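Local coordinates for sugar ABC transporter substrate-binding protein, BlMnBP1 (Bifidobacterium animalis subsp. lactis ATCC 27673, PDB 6I5R) that binds mannobiose and probably delivers manno-oligosaccharides to the ABC transporter that supports growth of this bacterium on beta-mannan, at residues K134-G138 against Q388-L392; F115-T121 against G138-I143. Numbering follows the deposited sequence.

Interaction 1 (K134-G138 against Q388-L392); sequences KAYDG and QEDLL. With ZN (zinc ion), chain J; ZN (zinc ion), chain F.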
loop_
_atom_site.group_PDB
_atom_site.type_symbol
_atom_site.label_atom_id
_atom_site.label_comp_id
_atom_site.label_asym_id
_atom_site.label_seq_id
_atom_site.Cartn_x
_atom_site.Cartn_y
_atom_site.Cartn_z
ATOM N N LYS A 134 6.293 -2.783 -10.762
ATOM C CA LYS A 134 7.230 -3.847 -10.384
ATOM C C LYS A 134 7.898 -4.370 -11.649
ATOM O O LYS A 134 7.610 -5.462 -12.118
ATOM C CB LYS A 134 6.521 -4.960 -9.636
ATOM C CG LYS A 134 5.664 -4.475 -8.486
ATOM C CD LYS A 134 6.503 -4.046 -7.299
ATOM C CE LYS A 134 5.655 -3.798 -6.073
ATOM N NZ LYS A 134 6.462 -3.315 -4.949
ATOM N N ALA A 135 8.782 -3.549 -12.209
ATOM C CA ALA A 135 9.447 -3.866 -13.457
ATOM C C ALA A 135 10.907 -3.438 -13.374
ATOM O O ALA A 135 11.299 -2.619 -12.527
ATOM C CB ALA A 135 8.730 -3.205 -14.645
ATOM N N TYR A 136 11.709 -4.012 -14.271
ATOM C CA TYR A 136 13.129 -3.683 -14.297
ATOM C C TYR A 136 13.732 -4.113 -15.625
ATOM O O TYR A 136 13.361 -5.158 -16.171
ATOM C CB TYR A 136 13.916 -4.365 -13.167
ATOM C CG TYR A 136 15.252 -3.705 -13.008
ATOM C CD1 TYR A 136 15.336 -2.518 -12.338
ATOM C CD2 TYR A 136 16.399 -4.237 -13.550
ATOM C CE1 TYR A 136 16.511 -1.865 -12.193
ATOM C CE2 TYR A 136 17.609 -3.583 -13.411
ATOM C CZ TYR A 136 17.641 -2.385 -12.734
ATOM O OH TYR A 136 18.802 -1.664 -12.543
ATOM N N ASP A 137 14.736 -3.353 -16.085
ATOM C CA ASP A 137 15.387 -3.612 -17.381
ATOM C C ASP A 137 14.326 -4.042 -18.415
ATOM O O ASP A 137 14.563 -4.934 -19.221
ATOM C CB ASP A 137 16.539 -4.645 -17.216
ATOM C CG ASP A 137 17.927 -3.974 -16.984
ATOM O OD1 ASP A 137 18.011 -2.779 -17.114
ATOM O OD2 ASP A 137 18.972 -4.620 -16.711
ATOM N N GLY A 138 13.143 -3.414 -18.396
ATOM C CA GLY A 138 12.127 -3.589 -19.428
ATOM C C GLY A 138 11.202 -4.779 -19.274
ATOM O O GLY A 138 10.424 -5.081 -20.196
ATOM N N GLN A 388 17.417 5.378 -14.786
ATOM C CA GLN A 388 17.292 5.730 -13.377
ATOM C C GLN A 388 16.290 4.839 -12.653
ATOM O O GLN A 388 15.903 5.148 -11.529
ATOM C CB GLN A 388 16.884 7.200 -13.222
ATOM C CG GLN A 388 18.023 8.197 -13.378
ATOM C CD GLN A 388 17.663 9.617 -12.873
ATOM O OE1 GLN A 388 18.462 10.291 -12.190
ATOM N NE2 GLN A 388 16.469 10.083 -13.225
ATOM N N GLU A 389 15.897 3.716 -13.255
ATOM C CA GLU A 389 14.824 2.912 -12.677
ATOM C C GLU A 389 15.174 2.465 -11.265
ATOM O O GLU A 389 14.287 2.329 -10.417
ATOM C CB GLU A 389 14.567 1.712 -13.579
ATOM C CG GLU A 389 13.201 1.055 -13.443
ATOM C CD GLU A 389 12.949 0.001 -14.535
ATOM O OE1 GLU A 389 13.903 -0.384 -15.219
ATOM O OE2 GLU A 389 11.797 -0.442 -14.706
ATOM N N ASP A 390 16.455 2.270 -11.004
ATOM C CA ASP A 390 16.974 1.695 -9.774
ATOM C C ASP A 390 17.402 2.754 -8.770
ATOM O O ASP A 390 17.832 2.415 -7.660
ATOM C CB ASP A 390 18.169 0.792 -10.116
ATOM C CG ASP A 390 18.564 -0.104 -8.967
ATOM O OD1 ASP A 390 17.684 -0.440 -8.150
ATOM O OD2 ASP A 390 19.750 -0.483 -8.861
ATOM N N LEU A 391 17.293 4.031 -9.134
ATOM C CA LEU A 391 17.889 5.073 -8.316
ATOM C C LEU A 391 17.188 5.189 -6.961
ATOM O O LEU A 391 17.852 5.302 -5.925
ATOM C CB LEU A 391 17.835 6.406 -9.066
ATOM C CG LEU A 391 18.498 7.520 -8.277
ATOM C CD1 LEU A 391 19.997 7.274 -8.183
ATOM C CD2 LEU A 391 18.212 8.867 -8.899
ATOM N N LEU A 392 15.863 5.142 -6.944
ATOM C CA LEU A 392 15.159 5.254 -5.665
ATOM C C LEU A 392 15.503 4.079 -4.758
ATOM O O LEU A 392 15.754 4.257 -3.563
ATOM C CB LEU A 392 13.646 5.344 -5.862
ATOM C CG LEU A 392 12.851 5.373 -4.541
ATOM C CD1 LEU A 392 13.009 6.683 -3.761
ATOM C CD2 LEU A 392 11.391 5.069 -4.871
HETATM ZN ZN ZN J . 19.259 -1.599 -7.138
HETATM ZN ZN ZN F . 20.001 -2.478 -16.857
HETATM O O HOH W 1 21.350 -1.178 -7.136
#

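Interaction 2 (F115-T121 against G138-I143); sequences FVPYGET and GQTYGI. With ZN (zinc ion), chain H.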
loop_
_atom_site.group_PDB
_atom_site.type_symbol
_atom_site.label_atom_id
_atom_site.label_comp_id
_atom_site.label_asym_id
_atom_site.label_seq_id
_atom_site.Cartn_x
_atom_site.Cartn_y
_atom_site.Cartn_z
ATOM N N PHE A 115 12.200 -13.621 -9.408
ATOM C CA PHE A 115 10.843 -13.649 -9.909
ATOM C C PHE A 115 10.846 -13.916 -11.400
ATOM O O PHE A 115 11.754 -13.493 -12.136
ATOM C CB PHE A 115 10.093 -12.316 -9.635
ATOM C CG PHE A 115 9.916 -12.009 -8.165
ATOM C CD1 PHE A 115 9.215 -12.868 -7.337
ATOM C CD2 PHE A 115 10.468 -10.884 -7.619
ATOM C CE1 PHE A 115 9.094 -12.600 -5.992
ATOM C CE2 PHE A 115 10.342 -10.614 -6.279
ATOM C CZ PHE A 115 9.666 -11.484 -5.465
ATOM N N VAL A 116 9.808 -14.617 -11.827
ATOM C CA VAL A 116 9.587 -14.882 -13.254
ATOM C C VAL A 116 9.107 -13.605 -13.933
ATOM O O VAL A 116 8.138 -12.994 -13.469
ATOM C CB VAL A 116 8.556 -15.992 -13.432
ATOM C CG1 VAL A 116 8.300 -16.247 -14.929
ATOM C CG2 VAL A 116 8.996 -17.260 -12.719
ATOM N N PRO A 117 9.703 -13.189 -15.044
ATOM C CA PRO A 117 9.129 -12.054 -15.784
ATOM C C PRO A 117 7.824 -12.478 -16.441
ATOM O O PRO A 117 7.741 -13.541 -17.057
ATOM C CB PRO A 117 10.217 -11.704 -16.817
ATOM C CG PRO A 117 11.017 -12.966 -16.981
ATOM C CD PRO A 117 10.916 -13.738 -15.685
ATOM N N TYR A 118 6.781 -11.666 -16.241
ATOM C CA TYR A 118 5.504 -11.894 -16.896
ATOM C C TYR A 118 5.571 -11.573 -18.381
ATOM O O TYR A 118 4.751 -12.087 -19.139
ATOM C CB TYR A 118 4.399 -11.026 -16.273
ATOM C CG TYR A 118 3.988 -11.477 -14.894
ATOM C CD1 TYR A 118 3.102 -12.533 -14.715
ATOM C CD2 TYR A 118 4.471 -10.833 -13.768
ATOM C CE1 TYR A 118 2.729 -12.945 -13.442
ATOM C CE2 TYR A 118 4.144 -11.257 -12.519
ATOM C CZ TYR A 118 3.266 -12.290 -12.343
ATOM O OH TYR A 118 2.949 -12.665 -11.058
ATOM N N GLY A 119 6.500 -10.728 -18.796
ATOM C CA GLY A 119 6.541 -10.239 -20.164
ATOM C C GLY A 119 7.149 -8.851 -20.226
ATOM O O GLY A 119 7.333 -8.187 -19.218
ATOM N N GLU A 120 7.496 -8.435 -21.447
ATOM C CA GLU A 120 7.980 -7.078 -21.655
ATOM C C GLU A 120 6.986 -6.110 -21.042
ATOM O O GLU A 120 5.778 -6.247 -21.240
ATOM C CB GLU A 120 8.111 -6.734 -23.142
ATOM C CG GLU A 120 9.464 -6.965 -23.806
ATOM C CD GLU A 120 9.483 -6.389 -25.224
ATOM O OE1 GLU A 120 9.224 -5.201 -25.425
ATOM O OE2 GLU A 120 9.727 -7.125 -26.177
ATOM N N THR A 121 7.487 -5.083 -20.356
ATOM C CA THR A 121 6.580 -4.115 -19.747
ATOM C C THR A 121 5.718 -3.418 -20.802
ATOM O O THR A 121 4.516 -3.192 -20.599
ATOM C CB THR A 121 7.370 -3.093 -18.935
ATOM O OG1 THR A 121 8.185 -3.771 -17.973
ATOM C CG2 THR A 121 6.436 -2.144 -18.211
ATOM N N GLY A 138 13.143 -3.414 -18.396
ATOM C CA GLY A 138 12.127 -3.589 -19.428
ATOM C C GLY A 138 11.202 -4.779 -19.274
ATOM O O GLY A 138 10.424 -5.081 -20.196
ATOM N N GLN A 139 11.269 -5.483 -18.155
ATOM C CA GLN A 139 10.399 -6.620 -17.896
ATOM C C GLN A 139 9.576 -6.327 -16.646
ATOM O O GLN A 139 10.075 -5.715 -15.697
ATOM C CB GLN A 139 11.195 -7.896 -17.698
ATOM C CG GLN A 139 11.998 -8.364 -18.875
ATOM C CD GLN A 139 11.147 -9.007 -19.976
ATOM O OE1 GLN A 139 10.263 -9.803 -19.699
ATOM N NE2 GLN A 139 11.444 -8.681 -21.243
ATOM N N THR A 140 8.326 -6.774 -16.663
ATOM C CA THR A 140 7.432 -6.713 -15.513
ATOM C C THR A 140 7.484 -8.012 -14.701
ATOM O O THR A 140 7.270 -9.109 -15.240
ATOM C CB THR A 140 6.014 -6.439 -16.008
ATOM O OG1 THR A 140 5.961 -5.154 -16.657
ATOM C CG2 THR A 140 5.040 -6.456 -14.860
ATOM N N TYR A 141 7.763 -7.877 -13.399
ATOM C CA TYR A 141 7.906 -9.005 -12.485
ATOM C C TYR A 141 6.798 -9.100 -11.438
ATOM O O TYR A 141 6.735 -10.101 -10.709
ATOM C CB TYR A 141 9.262 -8.921 -11.774
ATOM C CG TYR A 141 10.424 -9.048 -12.698
ATOM C CD1 TYR A 141 11.025 -7.930 -13.284
ATOM C CD2 TYR A 141 10.955 -10.297 -12.979
ATOM C CE1 TYR A 141 12.106 -8.071 -14.116
ATOM C CE2 TYR A 141 12.002 -10.442 -13.818
ATOM C CZ TYR A 141 12.596 -9.337 -14.375
ATOM O OH TYR A 141 13.675 -9.523 -15.227
ATOM N N GLY A 142 5.940 -8.101 -11.334
ATOM C CA GLY A 142 4.815 -8.165 -10.420
ATOM C C GLY A 142 3.582 -7.540 -11.035
ATOM O O GLY A 142 3.662 -6.595 -11.818
ATOM N N ILE A 143 2.430 -8.101 -10.678
ATOM C CA ILE A 143 1.121 -7.573 -11.047
ATOM C C ILE A 143 0.384 -7.210 -9.761
ATOM O O ILE A 143 0.294 -8.027 -8.842
ATOM C CB ILE A 143 0.306 -8.595 -11.860
ATOM C CG1 ILE A 143 1.104 -9.051 -13.094
ATOM C CG2 ILE A 143 -1.054 -8.022 -12.243
ATOM C CD1 ILE A 143 0.315 -9.926 -14.071
HETATM ZN ZN ZN H . 9.619 -5.246 -27.475
HETATM O O HOH W 2 6.909 -12.835 -10.950
HETATM O O HOH W 3 7.739 -6.000 -28.024
HETATM O O HOH W 4 9.796 -6.596 -28.435
#

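Interaction 1 (K134-G138 against Q388-L392)
Polar contact is sparse here and centres on E389, whose extended side chain (chi1 and chi2 both t) spans the gap to the 135-137 backbone. D137 N gives a weak hydrogen bond to E389 OE1 at 3.2 Å, bent to 127° at the hydrogen; E389 OE2 lies 3.1 Å from A135 O, but both are acceptors. A long carboxylate suits a place where the nearest alpha carbons, those of Y136 and E389, are still 7.0 Å apart. Van der Waals contact comes from Y136, whose ring is long enough to meet D390 edge-on, with Y136 OH 3.5 Å from D390 CB. Aspartates suit the metals, each offering two oxygens to a zinc: D137 OD1 and OD2 bind one at 2.0 and 2.4 Å, D390 OD1 and OD2 another at 2.2 and 2.1 Å, in a site completed by D107, S109, N394 and water. At the surface, strand 135-136 thus sits beside the start of helix 391-399, while L391 and L392 pack on helices 217-224 and 425-443.

Interaction 2 (F115-T121 against G138-I143)
Y118 lays one ring face against I143, a CH-pi contact with I143 CG1 3.8 Å from the ring centroid; tyrosine suits the place because its hydroxyl also reaches Y323 O. On the opposite side of the 139-141 backbone, P117 CB packs 3.7 Å from Y141 CE2, and F115 CB lies 4.0 Å from Y141 CD2. The 115-121 segment, with its short, weak strand 119-120, pairs antiparallel with the start of the long strand 139-155 of the mixed sheet: Y118 N donates to T140 O (2.8 Å), T140 N to G119 O (3.1 Å) and T121 N to G138 O (2.9 Å). A beta carbon at G119 would jam against the preceding carbonyl, and the positive phi of G138 favours glycine. E120, the N-cap of helix 121-124, chelates a zinc through its carboxylate. T121 OG1 donates to T140 OG1 (2.9 Å), itself bonded to A131 O, and a water bridges V116 O and Y141 O. Two apolar clusters thus flank three backbone hydrogen bonds, and polar groups largely enclosed here find partners.

From the N terminus, the chain passes 115-121, enters helix 121-124, returns through 134-138 and continues directly into 138-143; interaction 2 thereby closes a short local loop with 16 residues between its segments. Interaction 1 closes a far longer one, with 249 residues between its segments, at the segment that leads into helix 391-399. The two cross, because 134-137 lies inside the loop of interaction 2 while 388-392 lies beyond it, and they share G138. They also touch: K134 O is 2.7 Å from Y141 N, a probable hydrogen bond between the segments around strands 135-136 and 139-155, and A135 CB is 3.4 Å from T121 OG1. Interaction 2 joins strands 119-120 and 139-155; interaction 1 brings strand 135-136 up to 388-392.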